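AAEL008620-PA odorant-binding protein (Aedes aegypti, PDB 5V13) binds juvenile hormone III as a secreted hemolymph member of the odorant-binding protein family. Local coordinates at residues E27-A32 with R142-D147; D39-I44 with T58-C63; E219-G224 with I258-Q263. All coordinates share one frame; numbering follows the deposited sequence.

Contact 1 of 3, residues E27-A32 with R142-D147; sequences EQTLYA and RMFHGD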
ATOM      1  N   GLU B  27      12.216  -1.451  -4.927  1.00  9.48           N
ATOM      2  CA  GLU B  27      12.214  -2.608  -5.817  1.00 11.31           C
ATOM      3  C   GLU B  27      13.575  -2.764  -6.483  1.00 11.29           C
ATOM      4  O   GLU B  27      14.110  -3.871  -6.571  1.00  9.78           O
ATOM      5  CB  GLU B  27      11.113  -2.477  -6.877  1.00 12.47           C
ATOM      6  CG  GLU B  27      10.972  -3.685  -7.832  1.00 12.28           C
ATOM      7  CD  GLU B  27      12.006  -3.728  -8.963  1.00 15.24           C
ATOM      8  OE1 GLU B  27      12.372  -4.858  -9.406  1.00 13.25           O
ATOM      9  OE2 GLU B  27      12.427  -2.636  -9.433  1.00 15.91           O
ATOM     10  N   GLN B  28      14.154  -1.657  -6.940  1.00  8.51           N
ATOM     11  CA  GLN B  28      15.436  -1.708  -7.638  1.00  8.39           C
ATOM     12  C   GLN B  28      16.594  -2.071  -6.697  1.00 12.35           C
ATOM     13  O   GLN B  28      17.461  -2.879  -7.055  1.00 11.44           O
ATOM     14  CB  GLN B  28      15.667  -0.366  -8.334  1.00  9.72           C
ATOM     15  CG  GLN B  28      14.780  -0.215  -9.590  1.00 10.42           C
ATOM     16  CD  GLN B  28      14.873   1.166 -10.204  1.00 12.46           C
ATOM     17  OE1 GLN B  28      14.826   2.179  -9.498  1.00 14.42           O
ATOM     18  NE2 GLN B  28      14.987   1.216 -11.524  1.00 13.61           N
ATOM     19  N   THR B  29      16.660  -1.464  -5.510  1.00 11.94           N
ATOM     20  CA  THR B  29      17.719  -1.849  -4.578  1.00  8.23           C
ATOM     21  C   THR B  29      17.575  -3.308  -4.148  1.00 14.28           C
ATOM     22  O   THR B  29      18.564  -4.050  -4.114  1.00 12.62           O
ATOM     23  CB  THR B  29      17.740  -0.918  -3.364  1.00  8.40           C
ATOM     24  OG1 THR B  29      16.449  -0.900  -2.734  1.00  9.12           O
ATOM     25  CG2 THR B  29      18.104   0.505  -3.807  1.00 16.13           C
ATOM     26  N   LEU B  30      16.357  -3.748  -3.827  1.00 12.90           N
ATOM     27  CA  LEU B  30      16.199  -5.140  -3.405  1.00 14.37           C
ATOM     28  C   LEU B  30      16.591  -6.092  -4.530  1.00 13.11           C
ATOM     29  O   LEU B  30      17.258  -7.105  -4.291  1.00 14.58           O
ATOM     30  CB  LEU B  30      14.759  -5.402  -2.947  1.00 11.03           C
ATOM     31  CG  LEU B  30      14.589  -6.753  -2.241  1.00 19.33           C
ATOM     32  CD1 LEU B  30      15.517  -6.860  -1.020  1.00 19.81           C
ATOM     33  CD2 LEU B  30      13.151  -6.961  -1.824  1.00 23.31           C
ATOM     34  N   TYR B  31      16.206  -5.771  -5.772  1.00 10.74           N
ATOM     35  CA  TYR B  31      16.584  -6.628  -6.899  1.00 11.90           C
ATOM     36  C   TYR B  31      18.099  -6.767  -6.984  1.00 13.49           C
ATOM     37  O   TYR B  31      18.635  -7.876  -7.141  1.00 14.59           O
ATOM     38  CB  TYR B  31      16.038  -6.048  -8.210  1.00  9.97           C
ATOM     39  CG  TYR B  31      16.311  -6.906  -9.426  1.00 15.08           C
ATOM     40  CD1 TYR B  31      17.530  -6.826 -10.119  1.00 11.98           C
ATOM     41  CD2 TYR B  31      15.343  -7.790  -9.893  1.00 21.09           C
ATOM     42  CE1 TYR B  31      17.759  -7.607 -11.261  1.00 13.32           C
ATOM     43  CE2 TYR B  31      15.568  -8.576 -11.012  1.00 22.79           C
ATOM     44  CZ  TYR B  31      16.769  -8.480 -11.691  1.00 20.77           C
ATOM     45  OH  TYR B  31      16.967  -9.274 -12.803  1.00 33.35           O
ATOM     46  N   ALA B  32      18.806  -5.638  -6.890  1.00 13.48           N
ATOM     47  CA  ALA B  32      20.259  -5.656  -7.004  1.00 12.76           C
ATOM     48  C   ALA B  32      20.895  -6.396  -5.834  1.00 13.16           C
ATOM     49  O   ALA B  32      21.806  -7.217  -6.030  1.00 12.66           O
ATOM     50  CB  ALA B  32      20.791  -4.225  -7.089  1.00 10.95           C
ATOM     51  N   ARG B 142      20.833   4.537   4.502  1.00 12.78           N
ATOM     52  CA  ARG B 142      19.447   4.967   4.631  1.00 12.96           C
ATOM     53  C   ARG B 142      18.841   5.339   3.278  1.00 15.08           C
ATOM     54  O   ARG B 142      17.693   4.981   2.992  1.00 17.86           O
ATOM     55  CB  ARG B 142      19.372   6.129   5.619  1.00 13.06           C
ATOM     56  CG  ARG B 142      17.975   6.419   6.065  1.00 21.45           C
ATOM     57  CD  ARG B 142      17.955   6.954   7.478  1.00 27.22           C
ATOM     58  NE  ARG B 142      16.595   6.901   7.993  1.00 28.15           N
ATOM     59  CZ  ARG B 142      16.249   7.226   9.230  1.00 29.76           C
ATOM     60  NH1 ARG B 142      17.166   7.637  10.100  1.00 28.23           N
ATOM     61  NH2 ARG B 142      14.977   7.135   9.590  1.00 31.65           N
ATOM     62  N   MET B 143      19.591   6.059   2.427  1.00 11.16           N
ATOM     63  CA  MET B 143      19.003   6.569   1.186  1.00 10.81           C
ATOM     64  C   MET B 143      18.797   5.475   0.153  1.00 10.16           C
ATOM     65  O   MET B 143      18.022   5.674  -0.787  1.00 12.68           O
ATOM     66  CB  MET B 143      19.874   7.690   0.587  1.00 14.61           C
ATOM     67  CG  MET B 143      21.233   7.232   0.022  1.00 14.69           C
ATOM     68  SD  MET B 143      22.319   8.677  -0.138  1.00 16.66           S
ATOM     69  CE  MET B 143      23.612   8.128  -1.274  1.00 13.25           C
ATOM     70  N   PHE B 144      19.491   4.342   0.287  1.00 13.04           N
ATOM     71  CA  PHE B 144      19.276   3.167  -0.548  1.00 10.36           C
ATOM     72  C   PHE B 144      18.431   2.104   0.160  1.00 12.61           C
ATOM     73  O   PHE B 144      18.595   0.905  -0.093  1.00 13.58           O
ATOM     74  CB  PHE B 144      20.618   2.582  -1.001  1.00 11.20           C
ATOM     75  CG  PHE B 144      21.313   3.406  -2.052  1.00  9.99           C
ATOM     76  CD1 PHE B 144      20.804   3.469  -3.350  1.00  9.84           C
ATOM     77  CD2 PHE B 144      22.470   4.111  -1.749  1.00 14.64           C
ATOM     78  CE1 PHE B 144      21.437   4.233  -4.334  1.00 11.35           C
ATOM     79  CE2 PHE B 144      23.124   4.872  -2.731  1.00 12.66           C
ATOM     80  CZ  PHE B 144      22.598   4.934  -4.027  1.00 12.35           C
ATOM     81  N   HIS B 145      17.548   2.531   1.067  1.00 13.46           N
ATOM     82  CA  HIS B 145      16.458   1.709   1.595  1.00  9.98           C
ATOM     83  C   HIS B 145      16.938   0.608   2.531  1.00 17.22           C
ATOM     84  O   HIS B 145      16.262  -0.414   2.698  1.00 16.51           O
ATOM     85  CB  HIS B 145      15.624   1.140   0.449  1.00 11.17           C
ATOM     86  CG  HIS B 145      15.284   2.176  -0.575  1.00 12.27           C
ATOM     87  ND1 HIS B 145      14.673   3.365  -0.241  1.00 16.54           N
ATOM     88  CD2 HIS B 145      15.541   2.241  -1.904  1.00 14.61           C
ATOM     89  CE1 HIS B 145      14.538   4.108  -1.327  1.00 14.59           C
ATOM     90  NE2 HIS B 145      15.049   3.445  -2.351  1.00 14.37           N
ATOM     91  N   GLY B 146      18.069   0.837   3.193  1.00 16.18           N
ATOM     92  CA  GLY B 146      18.590  -0.129   4.136  1.00 19.42           C
ATOM     93  C   GLY B 146      17.957  -0.108   5.514  1.00 21.95           C
ATOM     94  O   GLY B 146      18.148  -1.066   6.270  1.00 18.92           O
ATOM     95  N   ASP B 147      17.209   0.943   5.865  1.00 18.21           N
ATOM     96  CA  ASP B 147      16.662   1.123   7.215  1.00 15.34           C
ATOM     97  C   ASP B 147      15.148   0.979   7.129  1.00 17.29           C
ATOM     98  O   ASP B 147      14.476   1.806   6.501  1.00 17.76           O
ATOM     99  CB  ASP B 147      17.069   2.494   7.762  1.00 22.06           C
ATOM    100  CG  ASP B 147      16.652   2.730   9.215  1.00 28.92           C
ATOM    101  OD1 ASP B 147      15.779   2.010   9.758  1.00 24.21           O
ATOM    102  OD2 ASP B 147      17.210   3.680   9.817  1.00 28.13           O
TER
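T29 projects onto the turn that follows helix 137-143, touching F144 and H145. The approach is closest at H145: T29 OG1 lies 3.4 Å from H145 CD2, in the plane of the imidazole and at its edge, and the methyl T29 CG2 comes within 3.6 Å of H145 CD2. The threonine and histidine side chains cross at about a right angle. Both branches of T29 thus come up to the same carbon at the ring edge. The torsion of T29 (chi1 56°) sets its hydroxyl between the backbone N and the carbonyl carbon, where it has a weak hydrogen bond to T25 O, one turn back, and its methyl faces F144. From there T29 CG2 reaches F144 CD1 at 4.0 Å, close to the plane of the phenyl ring, and F144 O at 3.8 Å. This is van der Waals contact without a hydrogen bond across the two segments.

T29 and F144, both buried, form the tightly packed part. F144 O accepts from the hydroxyl of Y33, a residue of the hormone pocket. H145 is the more open side, being only partly exposed but still not buried like the other two. The imidazole is held from outside the pair: H145 NE2 donates to R24 O, and the ring meets F94 edge-to-face.

H145 has positive phi (72°) and is the C-prime residue of a Schellman motif, with H145 N bonded to R142 O at 3.1 Å and G146 N bonding back into the last helical turn. This helix-ending turn, with F144 touching juvenile hormone, builds part of the wall of the pocket enclosed by helices in this odorant-binding fold.

Contact 2 of 3, residues D39-I44 with T58-C63; sequences DSSASI and TYESQC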
ATOM      1  N   ASP B  39      24.316 -14.495  -7.126  1.00 23.00           N
ATOM      2  CA  ASP B  39      25.374 -14.721  -8.106  1.00 23.48           C
ATOM      3  C   ASP B  39      26.730 -14.948  -7.460  1.00 26.75           C
ATOM      4  O   ASP B  39      27.666 -15.346  -8.158  1.00 27.66           O
ATOM      5  CB  ASP B  39      25.476 -13.551  -9.090  1.00 27.35           C
ATOM      6  CG  ASP B  39      24.282 -13.475 -10.043  1.00 41.30           C
ATOM      7  OD1 ASP B  39      23.551 -14.483 -10.165  1.00 44.08           O
ATOM      8  OD2 ASP B  39      24.074 -12.410 -10.669  1.00 42.06           O
ATOM      9  N   SER B  40      26.864 -14.726  -6.158  1.00 22.51           N
ATOM     10  CA  SER B  40      28.140 -14.877  -5.472  1.00 21.35           C
ATOM     11  C   SER B  40      28.265 -16.260  -4.834  1.00 25.61           C
ATOM     12  O   SER B  40      27.310 -16.780  -4.246  1.00 25.83           O
ATOM     13  CB  SER B  40      28.295 -13.796  -4.401  1.00 20.21           C
ATOM     14  OG  SER B  40      29.524 -13.942  -3.717  1.00 27.64           O
ATOM     15  N   SER B  41      29.457 -16.844  -4.937  1.00 28.66           N
ATOM     16  CA  SER B  41      29.780 -18.086  -4.253  1.00 31.74           C
ATOM     17  C   SER B  41      30.468 -17.859  -2.910  1.00 32.92           C
ATOM     18  O   SER B  41      31.016 -18.807  -2.342  1.00 32.92           O
ATOM     19  CB  SER B  41      30.665 -18.963  -5.142  1.00 35.26           C
ATOM     20  OG  SER B  41      31.834 -18.261  -5.532  1.00 37.75           O
ATOM     21  N   ALA B  42      30.451 -16.633  -2.392  1.00 26.07           N
ATOM     22  CA  ALA B  42      31.104 -16.331  -1.128  1.00 21.23           C
ATOM     23  C   ALA B  42      30.473 -17.118   0.024  1.00 28.77           C
ATOM     24  O   ALA B  42      29.322 -17.562  -0.044  1.00 28.92           O
ATOM     25  CB  ALA B  42      31.027 -14.832  -0.838  1.00 20.99           C
ATOM     26  N   SER B  43      31.245 -17.269   1.100  1.00 26.24           N
ATOM     27  CA  SER B  43      30.769 -17.922   2.311  1.00 25.36           C
ATOM     28  C   SER B  43      29.575 -17.180   2.897  1.00 20.91           C
ATOM     29  O   SER B  43      29.349 -15.998   2.632  1.00 18.48           O
ATOM     30  CB  SER B  43      31.871 -17.972   3.368  1.00 29.03           C
ATOM     31  OG  SER B  43      32.047 -16.672   3.926  1.00 29.79           O
ATOM     32  N   ILE B  44      28.819 -17.888   3.739  1.00 24.00           N
ATOM     33  CA  ILE B  44      27.686 -17.264   4.420  1.00 25.00           C
ATOM     34  C   ILE B  44      28.160 -16.179   5.379  1.00 20.28           C
ATOM     35  O   ILE B  44      27.499 -15.151   5.541  1.00 20.88           O
ATOM     36  CB  ILE B  44      26.850 -18.328   5.160  1.00 28.62           C
ATOM     37  CG1 ILE B  44      26.084 -19.204   4.165  1.00 25.10           C
ATOM     38  CG2 ILE B  44      25.888 -17.653   6.134  1.00 21.74           C
ATOM     39  CD1 ILE B  44      24.973 -18.459   3.446  1.00 21.67           C
ATOM     40  N   THR B  58      38.108  -8.545   1.031  1.00 19.39           N
ATOM     41  CA  THR B  58      38.373  -9.734   0.235  1.00 23.37           C
ATOM     42  C   THR B  58      37.802  -9.558  -1.173  1.00 23.11           C
ATOM     43  O   THR B  58      36.958  -8.690  -1.430  1.00 19.17           O
ATOM     44  CB  THR B  58      37.790 -10.989   0.894  1.00 25.54           C
ATOM     45  OG1 THR B  58      36.367 -10.883   0.975  1.00 23.33           O
ATOM     46  CG2 THR B  58      38.362 -11.174   2.290  1.00 31.99           C
ATOM     47  N   TYR B  59      38.284 -10.398  -2.095  1.00 21.01           N
ATOM     48  CA  TYR B  59      37.888 -10.272  -3.495  1.00 21.10           C
ATOM     49  C   TYR B  59      36.386 -10.443  -3.670  1.00 17.93           C
ATOM     50  O   TYR B  59      35.750  -9.699  -4.428  1.00 16.63           O
ATOM     51  CB  TYR B  59      38.643 -11.295  -4.343  1.00 21.40           C
ATOM     52  CG  TYR B  59      38.398 -11.185  -5.840  1.00 20.69           C
ATOM     53  CD1 TYR B  59      38.952 -10.138  -6.579  1.00 26.14           C
ATOM     54  CD2 TYR B  59      37.631 -12.130  -6.513  1.00 24.45           C
ATOM     55  CE1 TYR B  59      38.739 -10.026  -7.939  1.00 23.26           C
ATOM     56  CE2 TYR B  59      37.419 -12.039  -7.884  1.00 26.58           C
ATOM     57  CZ  TYR B  59      37.982 -10.988  -8.590  1.00 31.94           C
ATOM     58  OH  TYR B  59      37.777 -10.889  -9.948  1.00 34.48           O
ATOM     59  N   GLU B  60      35.796 -11.426  -2.987  1.00 18.12           N
ATOM     60  CA  GLU B  60      34.363 -11.642  -3.142  1.00 20.63           C
ATOM     61  C   GLU B  60      33.561 -10.430  -2.670  1.00 18.72           C
ATOM     62  O   GLU B  60      32.551 -10.080  -3.285  1.00 14.82           O
ATOM     63  CB  GLU B  60      33.933 -12.907  -2.397  1.00 27.66           C
ATOM     64  CG  GLU B  60      34.165 -14.194  -3.190  1.00 35.09           C
ATOM     65  CD  GLU B  60      33.324 -14.260  -4.466  1.00 56.49           C
ATOM     66  OE1 GLU B  60      33.716 -13.649  -5.486  1.00 65.51           O
ATOM     67  OE2 GLU B  60      32.259 -14.914  -4.448  1.00 62.98           O
ATOM     68  N   SER B  61      34.004  -9.768  -1.595  1.00 15.73           N
ATOM     69  CA  SER B  61      33.317  -8.558  -1.139  1.00 14.92           C
ATOM     70  C   SER B  61      33.502  -7.401  -2.118  1.00 14.40           C
ATOM     71  O   SER B  61      32.579  -6.604  -2.330  1.00 13.61           O
ATOM     72  CB  SER B  61      33.828  -8.141   0.241  1.00 22.28           C
ATOM     73  OG  SER B  61      33.699  -9.183   1.188  1.00 30.62           O
ATOM     74  N   GLN B  62      34.708  -7.251  -2.669  1.00 14.93           N
ATOM     75  CA  GLN B  62      34.931  -6.227  -3.680  1.00 14.62           C
ATOM     76  C   GLN B  62      34.047  -6.470  -4.889  1.00 15.27           C
ATOM     77  O   GLN B  62      33.453  -5.531  -5.430  1.00 14.67           O
ATOM     78  CB  GLN B  62      36.407  -6.183  -4.091  1.00 15.47           C
ATOM     79  CG  GLN B  62      37.348  -5.823  -2.953  1.00 18.44           C
ATOM     80  CD  GLN B  62      38.814  -5.944  -3.334  1.00 26.27           C
ATOM     81  OE1 GLN B  62      39.191  -6.818  -4.107  1.00 25.68           O
ATOM     82  NE2 GLN B  62      39.646  -5.068  -2.789  1.00 30.58           N
ATOM     83  N   CYS B  63      33.910  -7.733  -5.307  1.00 14.47           N
ATOM     84  CA  CYS B  63      33.052  -7.988  -6.458  1.00 18.42           C
ATOM     85  C   CYS B  63      31.584  -7.755  -6.135  1.00 21.25           C
ATOM     86  O   CYS B  63      30.823  -7.360  -7.024  1.00 14.99           O
ATOM     87  CB  CYS B  63      33.256  -9.399  -6.988  1.00 19.74           C
ATOM     88  SG  CYS B  63      34.904  -9.593  -7.730  1.00 29.05           S
TER
HETATM   89  O   HOH W   1      30.882 -11.647  -5.102  1.00 26.05           O
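The carboxylate of E60 is the flat group that meets the loop 39-44, and S40 OG addresses it from above its plane, 52° out of it. The hydroxyl donates to E60 OE2 at 3.0 Å, a direct hydrogen bond between the segments. A second flat group, the ring of Y59, carries C63 SG over one face, 3.4 Å above the plane and displaced toward the rim; this is a neighbour within the same helix.

Beside the carboxylate, the methyl of A42 packs against the stem of the glutamate, with A42 CB 3.8 Å from E60 CB. The glutamate chain is bent at chi2 (-64°), which turns OE2 past this methyl toward S40 and S41. S41 OG stands 3.5 Å from E60 OE2, and A42 N approaches the same oxygen at an angle too poor for a hydrogen bond.

A water forms a further polar link. It donates to S40 OG at 3.0 Å and to E60 O at 2.9 Å. S40 and A42 also rest on W50 of helix 44-51, a residue of the hormone pocket, while C63 is disulfide-bonded to C122. The contact joins the linker between helices 26-38 and 44-51 to the first turn of helix 59-71.

S40 OG donates to E60 OE2 while accepting from the water, so the direction of its O-H is set. Acting as donor and acceptor at once, this single hydroxyl is linked to the side chain of E60 directly and to its backbone through water.

Contact 3 of 3, residues E219-G224 with I258-Q263; sequences EAAGKG and IRDRNQ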
ATOM      1  N   GLU B 219      14.736 -21.580 -19.758  1.00 21.71           N
ATOM      2  CA  GLU B 219      15.229 -22.860 -19.250  1.00 23.80           C
ATOM      3  C   GLU B 219      14.563 -23.231 -17.923  1.00 30.88           C
ATOM      4  O   GLU B 219      14.168 -24.385 -17.726  1.00 32.76           O
ATOM      5  CB  GLU B 219      16.751 -22.810 -19.112  1.00 28.65           C
ATOM      6  CG  GLU B 219      17.480 -22.773 -20.457  1.00 36.88           C
ATOM      7  CD  GLU B 219      18.988 -22.591 -20.325  1.00 42.72           C
ATOM      8  OE1 GLU B 219      19.677 -22.555 -21.370  1.00 43.60           O
ATOM      9  OE2 GLU B 219      19.485 -22.477 -19.184  1.00 42.83           O
ATOM     10  N   ALA B 220      14.406 -22.261 -17.014  1.00 29.17           N
ATOM     11  CA  ALA B 220      13.770 -22.545 -15.729  1.00 32.13           C
ATOM     12  C   ALA B 220      12.318 -22.973 -15.894  1.00 36.07           C
ATOM     13  O   ALA B 220      11.804 -23.750 -15.081  1.00 33.72           O
ATOM     14  CB  ALA B 220      13.855 -21.321 -14.815  1.00 29.30           C
ATOM     15  N   ALA B 221      11.638 -22.477 -16.927  1.00 30.91           N
ATOM     16  CA  ALA B 221      10.269 -22.889 -17.217  1.00 29.41           C
ATOM     17  C   ALA B 221      10.192 -24.224 -17.946  1.00 33.22           C
ATOM     18  O   ALA B 221       9.083 -24.728 -18.171  1.00 29.88           O
ATOM     19  CB  ALA B 221       9.564 -21.814 -18.046  1.00 25.37           C
ATOM     20  N   GLY B 222      11.331 -24.803 -18.320  1.00 31.85           N
ATOM     21  CA  GLY B 222      11.335 -26.032 -19.089  1.00 36.09           C
ATOM     22  C   GLY B 222      11.116 -25.845 -20.572  1.00 37.98           C
ATOM     23  O   GLY B 222      10.723 -26.799 -21.255  1.00 40.20           O
ATOM     24  N   LYS B 223      11.354 -24.641 -21.094  1.00 33.46           N
ATOM     25  CA  LYS B 223      11.135 -24.323 -22.500  1.00 31.48           C
ATOM     26  C   LYS B 223      12.431 -23.987 -23.226  1.00 35.80           C
ATOM     27  O   LYS B 223      12.396 -23.347 -24.282  1.00 43.44           O
ATOM     28  CB  LYS B 223      10.154 -23.161 -22.633  1.00 30.60           C
ATOM     29  CG  LYS B 223       8.848 -23.362 -21.905  1.00 30.64           C
ATOM     30  CD  LYS B 223       8.063 -24.514 -22.505  1.00 31.91           C
ATOM     31  CE  LYS B 223       6.803 -24.784 -21.713  1.00 27.40           C
ATOM     32  NZ  LYS B 223       6.139 -26.046 -22.155  1.00 33.38           N
ATOM     33  N   GLY B 224      13.575 -24.386 -22.679  1.00 35.78           N
ATOM     34  CA  GLY B 224      14.838 -24.155 -23.349  1.00 39.19           C
ATOM     35  C   GLY B 224      15.119 -25.191 -24.420  1.00 47.39           C
ATOM     36  O   GLY B 224      15.702 -26.241 -24.132  1.00 54.77           O
ATOM     37  N   ILE B 258       6.508 -16.392 -19.337  1.00 14.81           N
ATOM     38  CA  ILE B 258       6.117 -15.159 -18.661  1.00 13.93           C
ATOM     39  C   ILE B 258       5.392 -15.470 -17.357  1.00 17.96           C
ATOM     40  O   ILE B 258       5.639 -14.832 -16.324  1.00 18.09           O
ATOM     41  CB  ILE B 258       5.252 -14.287 -19.597  1.00 20.61           C
ATOM     42  CG1 ILE B 258       6.108 -13.751 -20.754  1.00 18.97           C
ATOM     43  CG2 ILE B 258       4.577 -13.144 -18.823  1.00 19.73           C
ATOM     44  CD1 ILE B 258       5.326 -12.949 -21.800  1.00 20.58           C
ATOM     45  N   ARG B 259       4.494 -16.454 -17.382  1.00 18.92           N
ATOM     46  CA  ARG B 259       3.765 -16.833 -16.174  1.00 21.22           C
ATOM     47  C   ARG B 259       4.712 -17.363 -15.108  1.00 20.48           C
ATOM     48  O   ARG B 259       4.602 -17.000 -13.933  1.00 14.52           O
ATOM     49  CB  ARG B 259       2.707 -17.887 -16.501  1.00 18.83           C
ATOM     50  CG  ARG B 259       1.304 -17.331 -16.727  1.00 32.57           C
ATOM     51  CD  ARG B 259       0.215 -18.426 -16.659  1.00 38.91           C
ATOM     52  NE  ARG B 259      -0.074 -18.869 -15.292  1.00 47.61           N
ATOM     53  CZ  ARG B 259      -0.941 -18.277 -14.466  1.00 45.98           C
ATOM     54  NH1 ARG B 259      -1.619 -17.201 -14.856  1.00 41.00           N
ATOM     55  NH2 ARG B 259      -1.125 -18.760 -13.240  1.00 38.71           N
ATOM     56  N   ASP B 260       5.655 -18.216 -15.510  1.00 19.62           N
ATOM     57  CA  ASP B 260       6.602 -18.807 -14.569  1.00 15.15           C
ATOM     58  C   ASP B 260       7.480 -17.744 -13.919  1.00 19.78           C
ATOM     59  O   ASP B 260       7.642 -17.730 -12.692  1.00 17.07           O
ATOM     60  CB  ASP B 260       7.460 -19.844 -15.293  1.00 18.18           C
ATOM     61  CG  ASP B 260       8.310 -20.655 -14.341  1.00 32.25           C
ATOM     62  OD1 ASP B 260       7.731 -21.471 -13.607  1.00 39.73           O
ATOM     63  OD2 ASP B 260       9.543 -20.472 -14.322  1.00 34.97           O
ATOM     64  N   ARG B 261       8.063 -16.845 -14.729  1.00 13.38           N
ATOM     65  CA  ARG B 261       8.878 -15.767 -14.166  1.00 14.35           C
ATOM     66  C   ARG B 261       8.030 -14.849 -13.301  1.00 19.01           C
ATOM     67  O   ARG B 261       8.465 -14.422 -12.224  1.00 20.17           O
ATOM     68  CB  ARG B 261       9.562 -14.962 -15.290  1.00 13.92           C
ATOM     69  CG  ARG B 261      10.386 -13.745 -14.824  1.00 17.65           C
ATOM     70  CD  ARG B 261      11.490 -14.128 -13.812  1.00 13.37           C
ATOM     71  NE  ARG B 261      12.122 -12.964 -13.191  1.00 13.64           N
ATOM     72  CZ  ARG B 261      13.056 -12.215 -13.771  1.00 20.82           C
ATOM     73  NH1 ARG B 261      13.454 -12.500 -15.002  1.00 19.80           N
ATOM     74  NH2 ARG B 261      13.572 -11.164 -13.132  1.00 21.87           N
ATOM     75  N   ASN B 262       6.814 -14.533 -13.766  1.00 16.11           N
ATOM     76  CA  ASN B 262       5.943 -13.604 -13.054  1.00 15.97           C
ATOM     77  C   ASN B 262       5.764 -14.014 -11.603  1.00 12.34           C
ATOM     78  O   ASN B 262       5.806 -13.164 -10.706  1.00 15.26           O
ATOM     79  CB  ASN B 262       4.579 -13.528 -13.737  1.00 11.97           C
ATOM     80  CG  ASN B 262       3.732 -12.390 -13.207  1.00 17.67           C
ATOM     81  OD1 ASN B 262       4.222 -11.285 -12.987  1.00 14.18           O
ATOM     82  ND2 ASN B 262       2.453 -12.656 -13.002  1.00 15.15           N
ATOM     83  N   GLN B 263       5.556 -15.311 -11.356  1.00 14.53           N
ATOM     84  CA  GLN B 263       5.339 -15.784  -9.987  1.00 15.83           C
ATOM     85  C   GLN B 263       6.544 -15.485  -9.114  1.00 20.11           C
ATOM     86  O   GLN B 263       6.400 -15.177  -7.922  1.00 14.96           O
ATOM     87  CB  GLN B 263       5.059 -17.290  -9.964  1.00 23.67           C
ATOM     88  CG  GLN B 263       4.151 -17.800 -11.060  1.00 34.96           C
ATOM     89  CD  GLN B 263       2.770 -17.179 -11.014  1.00 40.65           C
ATOM     90  OE1 GLN B 263       2.119 -17.176  -9.968  1.00 40.86           O
ATOM     91  NE2 GLN B 263       2.314 -16.647 -12.155  1.00 35.09           N
TER
HETATM   92  O   HOH W   2      10.685 -22.181 -12.666  1.00 43.69           O
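D260 OD2 accepts from a water at 2.6 Å, the shortest polar bond here, and the same water donates to A220 O at 3.1 Å, joining the aspartate to the last turn of helix 211-220. No direct hydrogen bond crosses between the segments. What remains is van der Waals contact centred on A221: its CA lies 3.8 Å from D260 OD2 and its methyl CB lies 4.0 Å from D260 CB. The side chain of D260 is extended, with CG anti to the backbone N (chi1 -171°), and this swings the carboxylate across toward the alanines. The ion pair of D260 with K264 is long and weak.

The partner of D260 is a helix end. G222 has positive phi (81°) and makes a Schellman motif, with two bonds back into the last turn, one of them G222 N to E219 O at 2.9 Å; the turn presents A221 and the carbonyl of A220 to helix 251-264. A221 and K223 extend the contact onto V257, one turn back along that helix.

On helix 251-264 itself, R259 O is gripped twice by one residue: Q263 N reaches it at 3.2 Å in the helical pattern, and Q263 NE2 at 2.9 Å from the opposite face of the carbonyl plane. The carbonyl oxygen lies almost in the amide plane of Q263, 3° out of it, so the N-H is well placed for this bond. Q263 NE2 also donates to D178 OD2 of a neighbouring subunit, an oxygen shared with N262 ND2, and R259 NH1 bonds to the D178 carbonyl of that same subunit.

From the N terminus, helix 26-38 supplies the first segment of contact 1, and the chain then runs on to 142-147 before that long loop closes. Contact 2 is nested inside it, closing a short excursion through helix 44-51 between 39-44 and 58-63; the two sites come no nearer than about 7 Å between nearest atoms. Contact 3 follows in series. Contacts 1 and 2 tie together helices around the hormone pocket, whereas contact 3 joins two helices of the later part of the chain, 211-220 and 251-264. The segments of contacts 1 and 3 nevertheless touch, where Y31 CE2 packs 3.9 Å from R261 NH2.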